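Local structure of exocyst complex component EXO70 (Saccharomyces cerevisiae, 2B1E) at residues F245-V250 with S324-G329; S284-A289 with N328-A333. The protein helps tether secretory vesicles to sites of exocytosis as a subunit of the exocyst complex and plays a role in assembling that complex. One frame throughout, in Å; residues are numbered along the deposited sequence.

Contact 1 of 2, residues F245-V250 with S324-G329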
loop_
_atom_site.group_PDB
_atom_site.type_symbol
_atom_site.label_atom_id
_atom_site.label_comp_id
_atom_site.label_asym_id
_atom_site.label_seq_id
_atom_site.Cartn_x
_atom_site.Cartn_y
_atom_site.Cartn_z
ATOM N N PHE A 245 -2.171 4.116 -6.375
ATOM C CA PHE A 245 -1.138 3.648 -7.285
ATOM C C PHE A 245 0.163 3.485 -6.513
ATOM O O PHE A 245 1.026 2.690 -6.888
ATOM C CB PHE A 245 -0.937 4.642 -8.430
ATOM C CG PHE A 245 0.110 4.214 -9.419
ATOM C CD1 PHE A 245 0.011 2.983 -10.062
ATOM C CD2 PHE A 245 1.198 5.033 -9.703
ATOM C CE1 PHE A 245 0.979 2.574 -10.966
ATOM C CE2 PHE A 245 2.173 4.629 -10.610
ATOM C CZ PHE A 245 2.062 3.397 -11.242
ATOM N N SER A 246 0.292 4.241 -5.429
ATOM C CA SER A 246 1.480 4.185 -4.593
ATOM C C SER A 246 1.739 2.761 -4.108
ATOM O O SER A 246 2.890 2.355 -3.945
ATOM C CB SER A 246 1.324 5.121 -3.396
ATOM O OG SER A 246 0.202 4.758 -2.615
ATOM N N PHE A 247 0.672 2.003 -3.875
ATOM C CA PHE A 247 0.823 0.625 -3.421
ATOM C C PHE A 247 1.566 -0.202 -4.466
ATOM O O PHE A 247 2.365 -1.075 -4.121
ATOM C CB PHE A 247 -0.543 -0.015 -3.143
ATOM C CG PHE A 247 -1.247 0.540 -1.935
ATOM C CD1 PHE A 247 -0.562 0.732 -0.737
ATOM C CD2 PHE A 247 -2.609 0.832 -1.981
ATOM C CE1 PHE A 247 -1.223 1.202 0.399
ATOM C CE2 PHE A 247 -3.279 1.302 -0.853
ATOM C CZ PHE A 247 -2.584 1.487 0.340
ATOM N N GLU A 248 1.304 0.073 -5.742
ATOM C CA GLU A 248 1.961 -0.655 -6.823
ATOM C C GLU A 248 3.394 -0.172 -7.022
ATOM O O GLU A 248 4.246 -0.918 -7.504
ATOM C CB GLU A 248 1.180 -0.505 -8.129
ATOM C CG GLU A 248 -0.237 -1.046 -8.064
ATOM C CD GLU A 248 -0.973 -0.919 -9.383
ATOM O OE1 GLU A 248 -2.216 -1.037 -9.380
ATOM O OE2 GLU A 248 -0.314 -0.706 -10.420
ATOM N N LEU A 249 3.654 1.081 -6.664
ATOM C CA LEU A 249 4.995 1.633 -6.785
ATOM C C LEU A 249 5.862 1.049 -5.680
ATOM O O LEU A 249 7.026 0.719 -5.901
ATOM C CB LEU A 249 4.962 3.158 -6.678
ATOM C CG LEU A 249 4.345 3.904 -7.866
ATOM C CD1 LEU A 249 4.290 5.397 -7.564
ATOM C CD2 LEU A 249 5.171 3.643 -9.126
ATOM N N VAL A 250 5.292 0.920 -4.486
ATOM C CA VAL A 250 6.024 0.346 -3.362
ATOM C C VAL A 250 6.468 -1.062 -3.747
ATOM O O VAL A 250 7.595 -1.470 -3.462
ATOM C CB VAL A 250 5.140 0.271 -2.091
ATOM C CG1 VAL A 250 5.832 -0.563 -1.016
ATOM C CG2 VAL A 250 4.863 1.680 -1.567
ATOM N N SER A 324 -9.909 -1.417 0.579
ATOM C CA SER A 324 -10.047 -2.867 0.701
ATOM C C SER A 324 -9.750 -3.625 -0.589
ATOM O O SER A 324 -9.554 -4.838 -0.561
ATOM C CB SER A 324 -11.458 -3.230 1.175
ATOM O OG SER A 324 -12.415 -3.027 0.147
ATOM N N GLU A 325 -9.729 -2.926 -1.718
ATOM C CA GLU A 325 -9.447 -3.578 -2.992
ATOM C C GLU A 325 -7.941 -3.762 -3.142
ATOM O O GLU A 325 -7.469 -4.457 -4.044
ATOM C CB GLU A 325 -10.007 -2.751 -4.154
ATOM C CG GLU A 325 -11.517 -2.555 -4.089
ATOM C CD GLU A 325 -12.070 -1.784 -5.280
ATOM O OE1 GLU A 325 -11.499 -0.728 -5.632
ATOM O OE2 GLU A 325 -13.084 -2.232 -5.857
ATOM N N TYR A 326 -7.194 -3.131 -2.242
ATOM C CA TYR A 326 -5.739 -3.211 -2.229
ATOM C C TYR A 326 -5.312 -3.817 -0.898
ATOM O O TYR A 326 -4.539 -3.219 -0.152
ATOM C CB TYR A 326 -5.122 -1.817 -2.378
ATOM C CG TYR A 326 -5.201 -1.236 -3.772
ATOM C CD1 TYR A 326 -4.083 -1.225 -4.607
ATOM C CD2 TYR A 326 -6.387 -0.682 -4.252
ATOM C CE1 TYR A 326 -4.144 -0.671 -5.888
ATOM C CE2 TYR A 326 -6.461 -0.128 -5.530
ATOM C CZ TYR A 326 -5.337 -0.124 -6.343
ATOM O OH TYR A 326 -5.407 0.427 -7.605
ATOM N N LYS A 327 -5.829 -5.006 -0.605
ATOM C CA LYS A 327 -5.505 -5.689 0.639
ATOM C C LYS A 327 -3.997 -5.775 0.865
ATOM O O LYS A 327 -3.491 -5.348 1.904
ATOM C CB LYS A 327 -6.110 -7.097 0.642
ATOM C CG LYS A 327 -5.689 -7.936 1.838
ATOM C CD LYS A 327 -6.303 -9.326 1.800
ATOM C CE LYS A 327 -5.621 -10.241 2.806
ATOM N NZ LYS A 327 -5.603 -9.648 4.173
ATOM N N ASN A 328 -3.285 -6.320 -0.115
ATOM C CA ASN A 328 -1.837 -6.472 -0.020
ATOM C C ASN A 328 -1.113 -5.162 0.285
ATOM O O ASN A 328 -0.296 -5.096 1.205
ATOM C CB ASN A 328 -1.292 -7.085 -1.313
ATOM C CG ASN A 328 -1.848 -8.474 -1.575
ATOM O OD1 ASN A 328 -1.735 -9.366 -0.733
ATOM N ND2 ASN A 328 -2.449 -8.664 -2.745
ATOM N N GLY A 329 -1.412 -4.119 -0.484
ATOM C CA GLY A 329 -0.773 -2.834 -0.256
ATOM C C GLY A 329 -0.999 -2.297 1.149
ATOM O O GLY A 329 -0.046 -1.958 1.855
#
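E248 OE1 accepts a hydrogen bond from the backbone N of G176 and also comes near Y326. It lies 3.9 Å from Y326 OH, close to the plane of that ring. The contact joins the first turns of helix 245-259 to the start of helix 327-333 in the all-helical rod of Exo70, with Y326 at the N-cap position. The E248 chain is extended beyond CG, which carries the carboxylate out to the phenol end. F247 and Y326 carry the contact about equally. F247 CG sits beside its backbone N (chi1 -70°), which turns the ring to G329. G329 CA stands over one ring face, 4.0 Å from the centroid and 30° off the normal. G329 has no CB, and the ring fills the side where one would point. The F247 and Y326 rings meet obliquely, with planes at 38°. K175 makes a cation-pi contact with Y326, and F244 also meets that ring. Replacing F247 by an alanine would take away the ring over G329 CA and is likely to open a gap beside Y326 CB. The closest approach of the two aromatic side chains is F247 CD2 to Y326 CD1, 3.6 Å.

Contact 2 of 2, residues S284-A289 with N328-A333; sequences SLFRDA and NGCLGA
Along 284-289, L285 points toward 328-333 but packs on F247, and on F244 and F323, while F286, next in sequence, is the residue that reaches C330 and A333. It does so with the far end of its ring. The contact is a helix-helix packing between helix 268-299 and the short helix 327-333. At F286 the backbones are well apart, with F286 CA and C330 CA separated by 9.0 Å. The ring spans that gap. Its CG lies beside the backbone N and anti to the carbonyl carbon (chi1 -68°), which sends the ring across between the helices. A333 CB sits 3.6 Å from F286 CE2 and approaches the ring obliquely. C330 CA lies at the ring edge, in its plane, 4.0 Å from F286 CZ. The sulfur adds an oblique Cys sulfur-aromatic contact: C330 SG is 5.4 Å from the centroid of the F286 ring, 69° off the normal. Other residues close round the same ring. The F323 ring meets it with planes at about 45°, M334 and I337 touch it from a loop, and F371 of helix 364-391 meets it edge-to-face and also touches A289 at the end of the segment. Between these segments the chemistry is therefore apolar, apart from the slight polarity of the sulfur. Fit of shape rather than directed bonding probably sets the position of the F286 ring.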
loop_
_atom_site.group_PDB
_atom_site.type_symbol
_atom_site.label_atom_id
_atom_site.label_comp_id
_atom_site.label_asym_id
_atom_site.label_seq_id
_atom_site.Cartn_x
_atom_site.Cartn_y
_atom_site.Cartn_z
ATOM N N SER A 284 0.788 8.772 4.334
ATOM C CA SER A 284 -0.099 9.925 4.359
ATOM C C SER A 284 -1.458 9.534 3.800
ATOM O O SER A 284 -2.468 10.175 4.079
ATOM C CB SER A 284 0.490 11.064 3.528
ATOM O OG SER A 284 1.737 11.480 4.053
ATOM N N LEU A 285 -1.474 8.471 3.006
ATOM C CA LEU A 285 -2.710 7.999 2.406
ATOM C C LEU A 285 -3.720 7.652 3.504
ATOM O O LEU A 285 -4.913 7.923 3.373
ATOM C CB LEU A 285 -2.421 6.777 1.533
ATOM C CG LEU A 285 -3.496 6.379 0.524
ATOM C CD1 LEU A 285 -3.808 7.564 -0.375
ATOM C CD2 LEU A 285 -3.012 5.189 -0.300
ATOM N N PHE A 286 -3.226 7.070 4.594
ATOM C CA PHE A 286 -4.073 6.682 5.718
ATOM C C PHE A 286 -4.458 7.885 6.570
ATOM O O PHE A 286 -5.635 8.097 6.867
ATOM C CB PHE A 286 -3.349 5.641 6.574
ATOM C CG PHE A 286 -3.169 4.319 5.884
ATOM C CD1 PHE A 286 -4.131 3.325 6.000
ATOM C CD2 PHE A 286 -2.062 4.089 5.072
ATOM C CE1 PHE A 286 -3.997 2.121 5.316
ATOM C CE2 PHE A 286 -1.920 2.888 4.384
ATOM C CZ PHE A 286 -2.890 1.903 4.505
ATOM N N ARG A 287 -3.463 8.672 6.963
ATOM C CA ARG A 287 -3.717 9.857 7.769
ATOM C C ARG A 287 -4.734 10.740 7.046
ATOM O O ARG A 287 -5.627 11.318 7.668
ATOM C CB ARG A 287 -2.417 10.631 7.985
ATOM C CG ARG A 287 -2.539 11.810 8.930
ATOM C CD ARG A 287 -1.222 12.571 9.001
ATOM N NE ARG A 287 -1.203 13.578 10.060
ATOM C CZ ARG A 287 -1.963 14.671 10.083
ATOM N NH1 ARG A 287 -2.820 14.915 9.101
ATOM N NH2 ARG A 287 -1.855 15.528 11.090
ATOM N N ASP A 288 -4.597 10.826 5.726
ATOM C CA ASP A 288 -5.485 11.637 4.905
ATOM C C ASP A 288 -6.932 11.164 4.933
ATOM O O ASP A 288 -7.852 11.980 4.947
ATOM C CB ASP A 288 -4.994 11.660 3.456
ATOM C CG ASP A 288 -5.894 12.478 2.553
ATOM O OD1 ASP A 288 -6.077 13.684 2.828
ATOM O OD2 ASP A 288 -6.422 11.916 1.570
ATOM N N ALA A 289 -7.129 9.848 4.927
ATOM C CA ALA A 289 -8.473 9.278 4.958
ATOM C C ALA A 289 -9.210 9.742 6.209
ATOM O O ALA A 289 -10.392 10.080 6.156
ATOM C CB ALA A 289 -8.402 7.757 4.933
ATOM N N ASN A 328 -3.285 -6.320 -0.115
ATOM C CA ASN A 328 -1.837 -6.472 -0.020
ATOM C C ASN A 328 -1.113 -5.162 0.285
ATOM O O ASN A 328 -0.296 -5.096 1.205
ATOM C CB ASN A 328 -1.292 -7.085 -1.313
ATOM C CG ASN A 328 -1.848 -8.474 -1.575
ATOM O OD1 ASN A 328 -1.735 -9.366 -0.733
ATOM N ND2 ASN A 328 -2.449 -8.664 -2.745
ATOM N N GLY A 329 -1.412 -4.119 -0.484
ATOM C CA GLY A 329 -0.773 -2.834 -0.256
ATOM C C GLY A 329 -0.999 -2.297 1.149
ATOM O O GLY A 329 -0.046 -1.958 1.855
ATOM N N CYS A 330 -2.262 -2.218 1.557
ATOM C CA CYS A 330 -2.604 -1.724 2.890
ATOM C C CYS A 330 -1.826 -2.473 3.969
ATOM O O CYS A 330 -1.185 -1.862 4.825
ATOM C CB CYS A 330 -4.107 -1.879 3.149
ATOM S SG CYS A 330 -5.167 -0.823 2.138
ATOM N N LEU A 331 -1.895 -3.800 3.926
ATOM C CA LEU A 331 -1.196 -4.630 4.897
ATOM C C LEU A 331 0.287 -4.291 4.934
ATOM O O LEU A 331 0.842 -4.011 6.000
ATOM C CB LEU A 331 -1.378 -6.108 4.553
ATOM C CG LEU A 331 -2.763 -6.690 4.832
ATOM C CD1 LEU A 331 -2.921 -8.015 4.111
ATOM C CD2 LEU A 331 -2.948 -6.854 6.337
ATOM N N GLY A 332 0.924 -4.323 3.768
ATOM C CA GLY A 332 2.339 -4.012 3.704
ATOM C C GLY A 332 2.614 -2.641 4.286
ATOM O O GLY A 332 3.612 -2.430 4.976
ATOM N N ALA A 333 1.711 -1.708 4.009
ATOM C CA ALA A 333 1.837 -0.343 4.492
ATOM C C ALA A 333 1.817 -0.272 6.015
ATOM O O ALA A 333 2.334 0.677 6.600
ATOM C CB ALA A 333 0.716 0.515 3.916
#

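In the fold
Contacts 1 and 2 both use helix 327-333 and share N328 and G329. Their centres are about 8 Å apart, near the centre of the long chain. F247 of contact 1 joins them. Its CE1 lies 3.8 Å from the backbone N of C330 and 4.1 Å from A333 CB. Its CZ lies 3.8 Å from L285 CD2. The short helix thus packs on helix 245-259 through G329, C330 and A333, and on helix 268-299 through C330 and A333. Those two longer helices follow each other in the chain and also touch directly, with S246 OG 4.0 Å from L285 CD2. The two contacts therefore form one continuous region of three-helix packing.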